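Long-range contacts in heavy metal-binding domain-containing protein (Pediococcus pentosaceus, PDB 3QKB), which is of unknown function but belongs to the DUF74 family, may bind heavy metals, and assembles from five copies of the chain: residues 20-25 with 77-82; 34-39 with 103-108; 42-47 with 94-99; 84-89 with 98-103. All coordinates share one frame; numbering follows the deposited sequence.

Contact 1: residues 20-25 with 77-82; sequences MFITTE and DGIIGL
The carbonyl oxygen of I79 is approached by two groups of segment 20-25. T23 N donates a hydrogen bond to I79 O at 3.0 Å, and I22 CA brings a C-H to the same I79 O at 3.3 Å. The N-H of the same I79 bonds F21 O. Further on, L82 N bonds T23 O, nearly straight at 170°. This bond lies past the chain corner at G81.

The F21 ring lies over the backbone of G78. Its chi1 of 77° sets CG between the backbone N and the carbonyl carbon. G78 CA then meets the ring face in a CH-pi contact, 3.7 Å from the F21 ring centroid. I80 CG2 sits at the ring edge.

I22 takes the other face of the strand pair. It runs alongside I79, with I22 CD1 to I79 CD1 at 3.6 Å, and its CG1 also meets L82 CD2. Helix 56-73 covers this side through K68 and L67. T105 OG1 of the second subunit accepts a bond from T24 N. D77 and G78 both face I107, a classic beta bulge. The whole is a short parallel strand at the margin of this chain's mostly antiparallel sheet.

Contact 2: residues 34-39 with 103-108; sequences KDVVEA and YGTVIL
V37 and V106 meet on one face of this antiparallel strand pair, and E38 and Y103 meet on the other. The two valines cross obliquely, methyl to methyl, with V37 CG2 to V106 CG2 at 3.6 Å. V37 CG1 also lies near that V106 methyl.

On the opposite face, E38 and Y103 touch through aliphatic carbons, E38 CG to Y103 CB at 3.8 Å. Chi1 of Y103, 66°, leaves CB against E38 and directs the ring to the third subunit, where it meets the Y84 ring edge to face. The E38 carboxylate and the Y103 ring are turned 36° from each other. In the third subunit, Y84 OH hydrogen-bonds E38 OE2, K64 NZ forms a salt bridge with it, and Y84 N bonds Y103 OH. V36 shares this face and sets CG2 against T105 OG1, which is hydrogen-bonded to T24 N of the third subunit.

At the far end, K34 and L108 lie side by side, K34 CE to L108 CD2 at 3.8 Å.

The backbone fixes this pairing. V37 and G104 exchange two bonds, V37 N to G104 O at 2.9 Å and the return from G104 N. V106 N bonds D35 O. K34 and D35 both face V106 in a classic beta bulge: K34 N bonds V106 O at 2.9 Å, and the D35 N bond to V106 O is weak.

Segment 103-108 belongs to strand 94-109, which lies between strands 31-44 and 78-91 of the sheet. Helix 56-73 packs on the valine face, through L67 on V37 and A71 on V106.

Contact 3: residues 42-47 with 94-99; sequences SLMLAS and APKFLV
M44, a selenomethionine, runs out beside F97 because chi1 and chi2 are both extended, each -171°. The chain then bends at SE and turns its methyl back to the ring, where M44 CE is 3.4 Å from F97 CZ. The result is a Met-aromatic contact on a pair of antiparallel strands. SE stands obliquely to the F97 ring, 5.4 Å from its centroid. K96 CG lies over one face of the same ring, toward its rim.

Backbone bonds hold the strands in register. L43 and L98 exchange two, L43 N to L98 O and L98 N to L43 O. L45 N then bonds K96 O at 2.7 Å. K96 and F97 both face V89 of the next strand, a classic beta bulge.

L98 shares its face with L43 and also packs against L45, just past the end of the strand. The side chains of L45 and L98 cross at about a right angle, L45 CD1 to L98 CD2 at 3.8 Å. L45 CD1 also reaches P95 CB. L59 of helix 56-73 covers L43 and L98 here, while Y53 of the third subunit meets the F97 ring.

K96 has a bend at chi2, 77°, which carries its amine back across M44 toward the backbone of L45. On the way K96 CE lies 3.8 Å from M44 CG, and K96 NZ donates to L45 O at 3.3 Å.

Contact 4: residues 84-89 with 98-103; sequences YNTEVV and LVVHGY
V88 and L98 lie side by side on one face of the hairpin formed by strands 78-91 and 94-109. L98 CD2 touches both methyls of V88, at 3.9 Å from V88 CG2. Along the same face T86 CG2 meets V100 CG2, and Y84 CD1 meets V100 CG1. F56 of helix 56-73 covers T86, L98 and V100, and F60 of that helix meets the Y84 ring edge to face.

Two pairs of backbone bonds join the strands. N85 and H101 form one pair, with H101 N to N85 O at 2.8 Å. E87 and V99 form the other.

E87 and H101 meet on the other face, where V99 CG2 touches V89 CG2 at 4.0 Å. Their side chains cross at about a right angle, while the carboxylate and ring planes are 29° apart. The E87 chain bends at chi2, 94°, and sets the carboxylate at the ring edge. H101 NE2 donates to the syn lone pair of E87 OE1.

H101 ND1 bonds T40 OG1, so both ring nitrogens have partners, which would limit rotation of the ring. E87 OE2 bonds T86 OG1 of the third subunit. The His-carboxylate pair thus ties three strands of the chain to its neighbour.

The four contacts join neighbouring strands of one long mixed sheet. Strand 94-109 takes part in contacts 2, 3 and 4. Contact 2 lies beside contact 1, with centres about 8 Å apart, and I80 O probably accepts a hydrogen bond from T105 N at 2.7 Å. Contacts 2 and 4 share Y103. Contacts 3 and 4 share L98 and V99, and their centres are about 12 Å apart. Contact 3 is the distant end, its centre about 28 Å from those of contacts 1 and 2. All four touch the third subunit. Any metal site remains unassigned, so none of the contacts can be placed relative to one.

Contact 1: residues 20-25 with 77-82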
loop_
_atom_site.group_PDB
_atom_site.type_symbol
_atom_site.label_atom_id
_atom_site.label_comp_id
_atom_site.label_asym_id
_atom_site.label_seq_id
_atom_site.Cartn_x
_atom_site.Cartn_y
_atom_site.Cartn_z
HETATM N N MSE A 20 -9.805 8.257 -21.756
HETATM C CA MSE A 20 -8.508 8.682 -21.227
HETATM C C MSE A 20 -7.895 7.522 -20.448
HETATM O O MSE A 20 -8.567 6.940 -19.597
HETATM C CB MSE A 20 -8.734 9.873 -20.302
HETATM C CG MSE A 20 -7.635 10.117 -19.275
HETATM SE SE MSE A 20 -7.459 11.943 -18.776
HETATM C CE MSE A 20 -7.347 12.794 -20.542
ATOM N N PHE A 21 -6.614 7.227 -20.689
ATOM C CA PHE A 21 -6.008 5.979 -20.180
ATOM C C PHE A 21 -5.629 6.077 -18.693
ATOM O O PHE A 21 -5.309 7.154 -18.192
ATOM C CB PHE A 21 -4.806 5.537 -21.041
ATOM C CG PHE A 21 -3.545 6.312 -20.791
ATOM C CD1 PHE A 21 -3.275 7.481 -21.493
ATOM C CD2 PHE A 21 -2.598 5.850 -19.880
ATOM C CE1 PHE A 21 -2.088 8.193 -21.267
ATOM C CE2 PHE A 21 -1.421 6.557 -19.639
ATOM C CZ PHE A 21 -1.165 7.726 -20.328
ATOM N N ILE A 22 -5.687 4.945 -18.003
ATOM C CA ILE A 22 -5.277 4.863 -16.610
ATOM C C ILE A 22 -4.556 3.523 -16.369
ATOM O O ILE A 22 -4.935 2.508 -16.945
ATOM C CB ILE A 22 -6.494 5.077 -15.652
ATOM C CG1 ILE A 22 -6.037 5.154 -14.195
ATOM C CG2 ILE A 22 -7.545 3.991 -15.825
ATOM C CD1 ILE A 22 -6.781 6.213 -13.368
ATOM N N THR A 23 -3.495 3.545 -15.560
ATOM C CA THR A 23 -2.687 2.347 -15.278
ATOM C C THR A 23 -2.079 2.367 -13.861
ATOM O O THR A 23 -1.761 3.426 -13.314
ATOM C CB THR A 23 -1.550 2.184 -16.314
ATOM O OG1 THR A 23 -0.719 1.071 -15.973
ATOM C CG2 THR A 23 -0.700 3.422 -16.361
ATOM N N THR A 24 -1.926 1.177 -13.290
ATOM C CA THR A 24 -1.312 0.980 -11.968
ATOM C C THR A 24 0.183 1.245 -11.946
ATOM O O THR A 24 0.710 1.723 -10.947
ATOM C CB THR A 24 -1.547 -0.452 -11.464
ATOM O OG1 THR A 24 -2.902 -0.560 -11.019
ATOM C CG2 THR A 24 -0.622 -0.781 -10.313
ATOM N N GLU A 25 0.859 0.905 -13.038
ATOM C CA GLU A 25 2.301 1.058 -13.149
ATOM C C GLU A 25 2.621 2.247 -14.050
ATOM O O GLU A 25 1.723 2.968 -14.469
ATOM C CB GLU A 25 2.913 -0.255 -13.671
ATOM C CG GLU A 25 2.691 -1.466 -12.737
ATOM C CD GLU A 25 3.355 -1.290 -11.376
ATOM O OE1 GLU A 25 4.589 -1.113 -11.337
ATOM O OE2 GLU A 25 2.638 -1.303 -10.348
ATOM N N ASP A 77 -3.029 13.466 -20.872
ATOM C CA ASP A 77 -3.558 12.361 -21.696
ATOM C C ASP A 77 -4.018 11.178 -20.856
ATOM O O ASP A 77 -4.893 10.431 -21.274
ATOM C CB ASP A 77 -2.500 11.858 -22.683
ATOM C CG ASP A 77 -2.133 12.880 -23.722
ATOM O OD1 ASP A 77 -3.042 13.408 -24.393
ATOM O OD2 ASP A 77 -0.922 13.132 -23.892
ATOM N N GLY A 78 -3.380 10.962 -19.710
ATOM C CA GLY A 78 -3.825 9.926 -18.779
ATOM C C GLY A 78 -3.122 9.924 -17.443
ATOM O O GLY A 78 -2.382 10.855 -17.125
ATOM N N ILE A 79 -3.371 8.862 -16.668
ATOM C CA ILE A 79 -2.921 8.738 -15.279
ATOM C C ILE A 79 -2.064 7.491 -15.162
ATOM O O ILE A 79 -2.525 6.393 -15.484
ATOM C CB ILE A 79 -4.118 8.617 -14.297
ATOM C CG1 ILE A 79 -4.944 9.920 -14.286
ATOM C CG2 ILE A 79 -3.634 8.281 -12.887
ATOM C CD1 ILE A 79 -6.306 9.787 -13.639
ATOM N N ILE A 80 -0.821 7.656 -14.706
ATOM C CA ILE A 80 0.035 6.515 -14.354
ATOM C C ILE A 80 0.150 6.391 -12.843
ATOM O O ILE A 80 -0.139 7.356 -12.099
ATOM C CB ILE A 80 1.427 6.612 -14.999
ATOM C CG1 ILE A 80 2.265 7.787 -14.436
ATOM C CG2 ILE A 80 1.267 6.748 -16.483
ATOM C CD1 ILE A 80 3.703 7.789 -14.939
ATOM N N GLY A 81 0.585 5.212 -12.391
ATOM C CA GLY A 81 0.908 4.999 -10.987
ATOM C C GLY A 81 -0.295 4.961 -10.069
ATOM O O GLY A 81 -0.166 5.314 -8.911
ATOM N N LEU A 82 -1.464 4.535 -10.570
ATOM C CA LEU A 82 -2.669 4.473 -9.741
ATOM C C LEU A 82 -2.474 3.522 -8.569
ATOM O O LEU A 82 -1.956 2.414 -8.736
ATOM C CB LEU A 82 -3.884 4.016 -10.556
ATOM C CG LEU A 82 -5.246 3.870 -9.835
ATOM C CD1 LEU A 82 -5.688 5.172 -9.180
ATOM C CD2 LEU A 82 -6.294 3.358 -10.822
#

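Contact 2: residues 34-39 with 103-108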
loop_
_atom_site.group_PDB
_atom_site.type_symbol
_atom_site.label_atom_id
_atom_site.label_comp_id
_atom_site.label_asym_id
_atom_site.label_seq_id
_atom_site.Cartn_x
_atom_site.Cartn_y
_atom_site.Cartn_z
ATOM N N LYS A 34 2.305 16.424 -15.306
ATOM C CA LYS A 34 1.477 17.569 -14.920
ATOM C C LYS A 34 1.402 17.705 -13.397
ATOM O O LYS A 34 1.916 18.671 -12.851
ATOM C CB LYS A 34 0.076 17.486 -15.551
ATOM C CG LYS A 34 0.073 17.712 -17.076
ATOM C CD LYS A 34 0.206 19.209 -17.425
ATOM C CE LYS A 34 0.342 19.461 -18.925
ATOM N NZ LYS A 34 -0.055 20.851 -19.269
ATOM N N ASP A 35 0.788 16.731 -12.719
ATOM C CA ASP A 35 0.666 16.749 -11.238
ATOM C C ASP A 35 0.201 15.395 -10.718
ATOM O O ASP A 35 -0.310 14.580 -11.488
ATOM C CB ASP A 35 -0.348 17.830 -10.786
ATOM C CG ASP A 35 -0.059 18.402 -9.374
ATOM O OD1 ASP A 35 0.661 17.787 -8.556
ATOM O OD2 ASP A 35 -0.588 19.485 -9.083
ATOM N N VAL A 36 0.381 15.163 -9.414
ATOM C CA VAL A 36 -0.289 14.053 -8.707
ATOM C C VAL A 36 -1.680 14.491 -8.292
ATOM O O VAL A 36 -1.852 15.610 -7.829
ATOM C CB VAL A 36 0.480 13.614 -7.452
ATOM C CG1 VAL A 36 -0.308 12.587 -6.686
ATOM C CG2 VAL A 36 1.844 13.068 -7.831
ATOM N N VAL A 37 -2.667 13.616 -8.470
ATOM C CA VAL A 37 -4.063 13.911 -8.124
ATOM C C VAL A 37 -4.620 12.822 -7.250
ATOM O O VAL A 37 -4.169 11.701 -7.296
ATOM C CB VAL A 37 -4.969 14.044 -9.367
ATOM C CG1 VAL A 37 -4.621 15.306 -10.152
ATOM C CG2 VAL A 37 -4.883 12.788 -10.235
ATOM N N GLU A 38 -5.620 13.186 -6.454
ATOM C CA GLU A 38 -6.281 12.284 -5.506
ATOM C C GLU A 38 -7.814 12.489 -5.548
ATOM O O GLU A 38 -8.297 13.602 -5.795
ATOM C CB GLU A 38 -5.798 12.525 -4.077
ATOM C CG GLU A 38 -4.298 12.677 -3.924
ATOM C CD GLU A 38 -3.768 14.096 -4.162
ATOM O OE1 GLU A 38 -4.559 15.092 -4.188
ATOM O OE2 GLU A 38 -2.535 14.201 -4.318
ATOM N N ALA A 39 -8.550 11.418 -5.281
ATOM C CA ALA A 39 -9.994 11.462 -5.164
ATOM C C ALA A 39 -10.386 10.510 -4.054
ATOM O O ALA A 39 -9.711 9.491 -3.851
ATOM C CB ALA A 39 -10.640 11.052 -6.468
ATOM N N TYR A 103 -5.428 7.551 -6.009
ATOM C CA TYR A 103 -4.475 8.582 -6.412
ATOM C C TYR A 103 -3.504 8.096 -7.449
ATOM O O TYR A 103 -3.315 6.898 -7.617
ATOM C CB TYR A 103 -3.721 9.131 -5.205
ATOM C CG TYR A 103 -2.803 8.144 -4.509
ATOM C CD1 TYR A 103 -3.296 7.250 -3.561
ATOM C CD2 TYR A 103 -1.445 8.140 -4.755
ATOM C CE1 TYR A 103 -2.446 6.339 -2.886
ATOM C CE2 TYR A 103 -0.579 7.229 -4.091
ATOM C CZ TYR A 103 -1.094 6.329 -3.168
ATOM O OH TYR A 103 -0.243 5.444 -2.510
ATOM N N GLY A 104 -2.912 9.048 -8.165
ATOM C CA GLY A 104 -1.994 8.737 -9.271
ATOM C C GLY A 104 -1.359 9.971 -9.876
ATOM O O GLY A 104 -1.626 11.082 -9.431
ATOM N N THR A 105 -0.512 9.769 -10.882
ATOM C CA THR A 105 0.213 10.871 -11.516
ATOM C C THR A 105 -0.349 11.162 -12.900
ATOM O O THR A 105 -0.338 10.294 -13.757
ATOM C CB THR A 105 1.704 10.547 -11.625
ATOM O OG1 THR A 105 2.192 10.163 -10.336
ATOM C CG2 THR A 105 2.480 11.759 -12.125
ATOM N N VAL A 106 -0.827 12.388 -13.110
ATOM C CA VAL A 106 -1.337 12.806 -14.406
ATOM C C VAL A 106 -0.164 13.201 -15.289
ATOM O O VAL A 106 0.640 14.041 -14.885
ATOM C CB VAL A 106 -2.257 14.003 -14.289
ATOM C CG1 VAL A 106 -2.718 14.450 -15.675
ATOM C CG2 VAL A 106 -3.446 13.660 -13.420
ATOM N N ILE A 107 -0.082 12.603 -16.491
ATOM C CA ILE A 107 1.009 12.855 -17.447
ATOM C C ILE A 107 0.485 13.340 -18.804
ATOM O O ILE A 107 -0.716 13.231 -19.094
ATOM C CB ILE A 107 1.922 11.600 -17.633
ATOM C CG1 ILE A 107 1.153 10.384 -18.172
ATOM C CG2 ILE A 107 2.562 11.224 -16.325
ATOM C CD1 ILE A 107 2.079 9.248 -18.601
ATOM N N LEU A 108 1.407 13.890 -19.608
ATOM C CA LEU A 108 1.171 14.300 -21.006
ATOM C C LEU A 108 2.280 13.681 -21.878
ATOM O O LEU A 108 3.468 13.889 -21.610
ATOM C CB LEU A 108 1.200 15.832 -21.119
ATOM C CG LEU A 108 0.866 16.515 -22.470
ATOM C CD1 LEU A 108 -0.536 16.174 -22.994
ATOM C CD2 LEU A 108 1.007 18.032 -22.349
#

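Contact 3: residues 42-47 with 94-99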
loop_
_atom_site.group_PDB
_atom_site.type_symbol
_atom_site.label_atom_id
_atom_site.label_comp_id
_atom_site.label_asym_id
_atom_site.label_seq_id
_atom_site.Cartn_x
_atom_site.Cartn_y
_atom_site.Cartn_z
ATOM N N SER A 42 -17.118 7.581 -1.045
ATOM C CA SER A 42 -17.634 6.862 0.097
ATOM C C SER A 42 -19.139 6.610 0.001
ATOM O O SER A 42 -19.848 7.277 -0.787
ATOM C CB SER A 42 -17.322 7.632 1.385
ATOM O OG SER A 42 -18.107 8.816 1.488
ATOM N N LEU A 43 -19.612 5.637 0.782
ATOM C CA LEU A 43 -21.032 5.417 0.947
ATOM C C LEU A 43 -21.341 4.927 2.330
ATOM O O LEU A 43 -20.483 4.416 2.992
ATOM C CB LEU A 43 -21.571 4.440 -0.113
ATOM C CG LEU A 43 -21.085 2.990 -0.126
ATOM C CD1 LEU A 43 -21.811 2.154 0.919
ATOM C CD2 LEU A 43 -21.293 2.387 -1.551
HETATM N N MSE A 44 -22.600 5.086 2.735
HETATM C CA MSE A 44 -23.083 4.659 4.039
HETATM C C MSE A 44 -23.872 3.357 3.886
HETATM O O MSE A 44 -24.802 3.294 3.077
HETATM C CB MSE A 44 -23.986 5.743 4.653
HETATM C CG MSE A 44 -24.377 5.501 6.105
HETATM SE SE MSE A 44 -25.731 6.733 6.726
HETATM C CE MSE A 44 -24.646 7.795 7.878
ATOM N N LEU A 45 -23.513 2.345 4.692
ATOM C CA LEU A 45 -24.198 1.052 4.708
ATOM C C LEU A 45 -25.473 1.111 5.553
ATOM O O LEU A 45 -25.481 1.743 6.622
ATOM C CB LEU A 45 -23.290 -0.024 5.271
ATOM C CG LEU A 45 -22.031 -0.395 4.458
ATOM C CD1 LEU A 45 -21.056 -1.159 5.318
ATOM C CD2 LEU A 45 -22.407 -1.195 3.188
ATOM N N ALA A 46 -26.551 0.460 5.071
ATOM C CA ALA A 46 -27.714 0.137 5.930
ATOM C C ALA A 46 -27.298 -0.940 6.915
ATOM O O ALA A 46 -26.367 -1.709 6.636
ATOM C CB ALA A 46 -28.890 -0.340 5.109
ATOM N N SER A 47 -27.995 -1.009 8.052
ATOM C CA SER A 47 -27.692 -2.004 9.116
ATOM C C SER A 47 -27.657 -3.438 8.593
ATOM O O SER A 47 -26.787 -4.232 8.966
ATOM C CB SER A 47 -28.737 -1.943 10.231
ATOM O OG SER A 47 -29.080 -0.615 10.546
ATOM N N ALA A 94 -20.463 -1.278 14.538
ATOM C CA ALA A 94 -20.915 -1.871 13.287
ATOM C C ALA A 94 -20.266 -1.103 12.153
ATOM O O ALA A 94 -20.074 0.101 12.281
ATOM C CB ALA A 94 -22.393 -1.790 13.172
ATOM N N PRO A 95 -19.936 -1.783 11.039
ATOM C CA PRO A 95 -19.513 -1.099 9.828
ATOM C C PRO A 95 -20.594 -0.183 9.336
ATOM O O PRO A 95 -21.749 -0.613 9.240
ATOM C CB PRO A 95 -19.329 -2.230 8.828
ATOM C CG PRO A 95 -19.255 -3.424 9.605
ATOM C CD PRO A 95 -19.919 -3.236 10.868
ATOM N N LYS A 96 -20.246 1.082 9.100
ATOM C CA LYS A 96 -21.224 2.111 8.660
ATOM C C LYS A 96 -20.822 2.806 7.366
ATOM O O LYS A 96 -21.701 3.142 6.600
ATOM C CB LYS A 96 -21.445 3.154 9.752
ATOM C CG LYS A 96 -22.658 4.062 9.575
ATOM C CD LYS A 96 -23.968 3.325 9.945
ATOM C CE LYS A 96 -25.243 4.114 9.572
ATOM N NZ LYS A 96 -26.391 3.175 9.419
ATOM N N PHE A 97 -19.521 3.056 7.131
ATOM C CA PHE A 97 -19.065 3.655 5.867
ATOM C C PHE A 97 -17.975 2.831 5.200
ATOM O O PHE A 97 -17.066 2.325 5.870
ATOM C CB PHE A 97 -18.539 5.060 6.075
ATOM C CG PHE A 97 -19.475 5.948 6.783
ATOM C CD1 PHE A 97 -20.442 6.644 6.088
ATOM C CD2 PHE A 97 -19.400 6.096 8.163
ATOM C CE1 PHE A 97 -21.329 7.476 6.761
ATOM C CE2 PHE A 97 -20.288 6.932 8.842
ATOM C CZ PHE A 97 -21.257 7.613 8.144
ATOM N N LEU A 98 -18.084 2.703 3.872
ATOM C CA LEU A 98 -17.041 2.173 3.023
ATOM C C LEU A 98 -16.411 3.368 2.304
ATOM O O LEU A 98 -17.097 4.172 1.740
ATOM C CB LEU A 98 -17.625 1.172 2.020
ATOM C CG LEU A 98 -18.402 -0.033 2.590
ATOM C CD1 LEU A 98 -18.796 -1.027 1.474
ATOM C CD2 LEU A 98 -17.609 -0.742 3.705
ATOM N N VAL A 99 -15.095 3.473 2.365
ATOM C CA VAL A 99 -14.353 4.605 1.825
ATOM C C VAL A 99 -13.232 4.079 0.916
ATOM O O VAL A 99 -12.493 3.176 1.318
ATOM C CB VAL A 99 -13.717 5.417 2.975
ATOM C CG1 VAL A 99 -12.883 6.641 2.431
ATOM C CG2 VAL A 99 -14.803 5.825 3.982
#

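Contact 4: residues 84-89 with 98-103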
loop_
_atom_site.group_PDB
_atom_site.type_symbol
_atom_site.label_atom_id
_atom_site.label_comp_id
_atom_site.label_asym_id
_atom_site.label_seq_id
_atom_site.Cartn_x
_atom_site.Cartn_y
_atom_site.Cartn_z
ATOM N N TYR A 84 -4.910 2.579 -4.747
ATOM C CA TYR A 84 -6.110 2.782 -3.949
ATOM C C TYR A 84 -5.826 2.464 -2.493
ATOM O O TYR A 84 -5.258 1.418 -2.198
ATOM C CB TYR A 84 -7.202 1.831 -4.366
ATOM C CG TYR A 84 -7.755 1.975 -5.748
ATOM C CD1 TYR A 84 -8.420 3.116 -6.132
ATOM C CD2 TYR A 84 -7.731 0.904 -6.630
ATOM C CE1 TYR A 84 -9.012 3.212 -7.401
ATOM C CE2 TYR A 84 -8.294 0.982 -7.877
ATOM C CZ TYR A 84 -8.934 2.124 -8.271
ATOM O OH TYR A 84 -9.484 2.153 -9.532
ATOM N N ASN A 85 -6.259 3.331 -1.590
ATOM C CA ASN A 85 -6.422 2.971 -0.182
ATOM C C ASN A 85 -7.901 2.725 0.074
ATOM O O ASN A 85 -8.748 3.400 -0.526
ATOM C CB ASN A 85 -5.904 4.087 0.737
ATOM C CG ASN A 85 -4.415 4.351 0.568
ATOM O OD1 ASN A 85 -3.730 3.679 -0.224
ATOM N ND2 ASN A 85 -3.902 5.323 1.318
ATOM N N THR A 86 -8.206 1.781 0.968
ATOM C CA THR A 86 -9.573 1.475 1.386
ATOM C C THR A 86 -9.690 1.485 2.907
ATOM O O THR A 86 -8.748 1.106 3.611
ATOM C CB THR A 86 -10.024 0.099 0.853
ATOM O OG1 THR A 86 -8.973 -0.860 1.025
ATOM C CG2 THR A 86 -10.368 0.178 -0.596
ATOM N N GLU A 87 -10.848 1.927 3.412
ATOM C CA GLU A 87 -11.214 1.755 4.846
ATOM C C GLU A 87 -12.646 1.305 5.012
ATOM O O GLU A 87 -13.514 1.668 4.196
ATOM C CB GLU A 87 -11.051 3.059 5.630
ATOM C CG GLU A 87 -9.612 3.591 5.744
ATOM C CD GLU A 87 -9.253 4.595 4.675
ATOM O OE1 GLU A 87 -10.039 5.544 4.443
ATOM O OE2 GLU A 87 -8.174 4.458 4.090
ATOM N N VAL A 88 -12.890 0.508 6.055
ATOM C CA VAL A 88 -14.231 0.193 6.516
ATOM C C VAL A 88 -14.396 0.844 7.862
ATOM O O VAL A 88 -13.804 0.401 8.844
ATOM C CB VAL A 88 -14.470 -1.315 6.610
ATOM C CG1 VAL A 88 -15.906 -1.627 7.122
ATOM C CG2 VAL A 88 -14.237 -1.940 5.260
ATOM N N VAL A 89 -15.192 1.918 7.893
ATOM C CA VAL A 89 -15.337 2.762 9.072
ATOM C C VAL A 89 -16.521 2.280 9.903
ATOM O O VAL A 89 -17.610 2.082 9.369
ATOM C CB VAL A 89 -15.530 4.247 8.700
ATOM C CG1 VAL A 89 -15.671 5.051 9.931
ATOM C CG2 VAL A 89 -14.350 4.761 7.863
ATOM N N LEU A 98 -18.084 2.703 3.872
ATOM C CA LEU A 98 -17.041 2.173 3.023
ATOM C C LEU A 98 -16.411 3.368 2.304
ATOM O O LEU A 98 -17.097 4.172 1.740
ATOM C CB LEU A 98 -17.625 1.172 2.020
ATOM C CG LEU A 98 -18.402 -0.033 2.590
ATOM C CD1 LEU A 98 -18.796 -1.027 1.474
ATOM C CD2 LEU A 98 -17.609 -0.742 3.705
ATOM N N VAL A 99 -15.095 3.473 2.365
ATOM C CA VAL A 99 -14.353 4.605 1.825
ATOM C C VAL A 99 -13.232 4.079 0.916
ATOM O O VAL A 99 -12.493 3.176 1.318
ATOM C CB VAL A 99 -13.717 5.417 2.975
ATOM C CG1 VAL A 99 -12.883 6.641 2.431
ATOM C CG2 VAL A 99 -14.803 5.825 3.982
ATOM N N VAL A 100 -13.158 4.610 -0.308
ATOM C CA VAL A 100 -12.012 4.420 -1.206
ATOM C C VAL A 100 -11.294 5.757 -1.404
ATOM O O VAL A 100 -11.953 6.794 -1.571
ATOM C CB VAL A 100 -12.458 3.891 -2.587
ATOM C CG1 VAL A 100 -11.307 4.005 -3.610
ATOM C CG2 VAL A 100 -12.923 2.469 -2.469
ATOM N N HIS A 101 -9.959 5.732 -1.366
ATOM C CA HIS A 101 -9.144 6.832 -1.872
ATOM C C HIS A 101 -8.385 6.332 -3.055
ATOM O O HIS A 101 -7.723 5.308 -2.954
ATOM C CB HIS A 101 -8.137 7.288 -0.829
ATOM C CG HIS A 101 -8.708 7.402 0.532
ATOM N ND1 HIS A 101 -9.498 8.463 0.907
ATOM C CD2 HIS A 101 -8.637 6.576 1.599
ATOM C CE1 HIS A 101 -9.895 8.280 2.150
ATOM N NE2 HIS A 101 -9.389 7.143 2.591
ATOM N N GLY A 102 -8.462 7.051 -4.169
ATOM C CA GLY A 102 -7.640 6.763 -5.358
ATOM C C GLY A 102 -6.647 7.887 -5.591
ATOM O O GLY A 102 -6.988 9.060 -5.390
ATOM N N TYR A 103 -5.428 7.551 -6.009
ATOM C CA TYR A 103 -4.475 8.582 -6.412
ATOM C C TYR A 103 -3.504 8.096 -7.449
ATOM O O TYR A 103 -3.315 6.898 -7.617
ATOM C CB TYR A 103 -3.721 9.131 -5.205
ATOM C CG TYR A 103 -2.803 8.144 -4.509
ATOM C CD1 TYR A 103 -3.296 7.250 -3.561
ATOM C CD2 TYR A 103 -1.445 8.140 -4.755
ATOM C CE1 TYR A 103 -2.446 6.339 -2.886
ATOM C CE2 TYR A 103 -0.579 7.229 -4.091
ATOM C CZ TYR A 103 -1.094 6.329 -3.168
ATOM O OH TYR A 103 -0.243 5.444 -2.510
#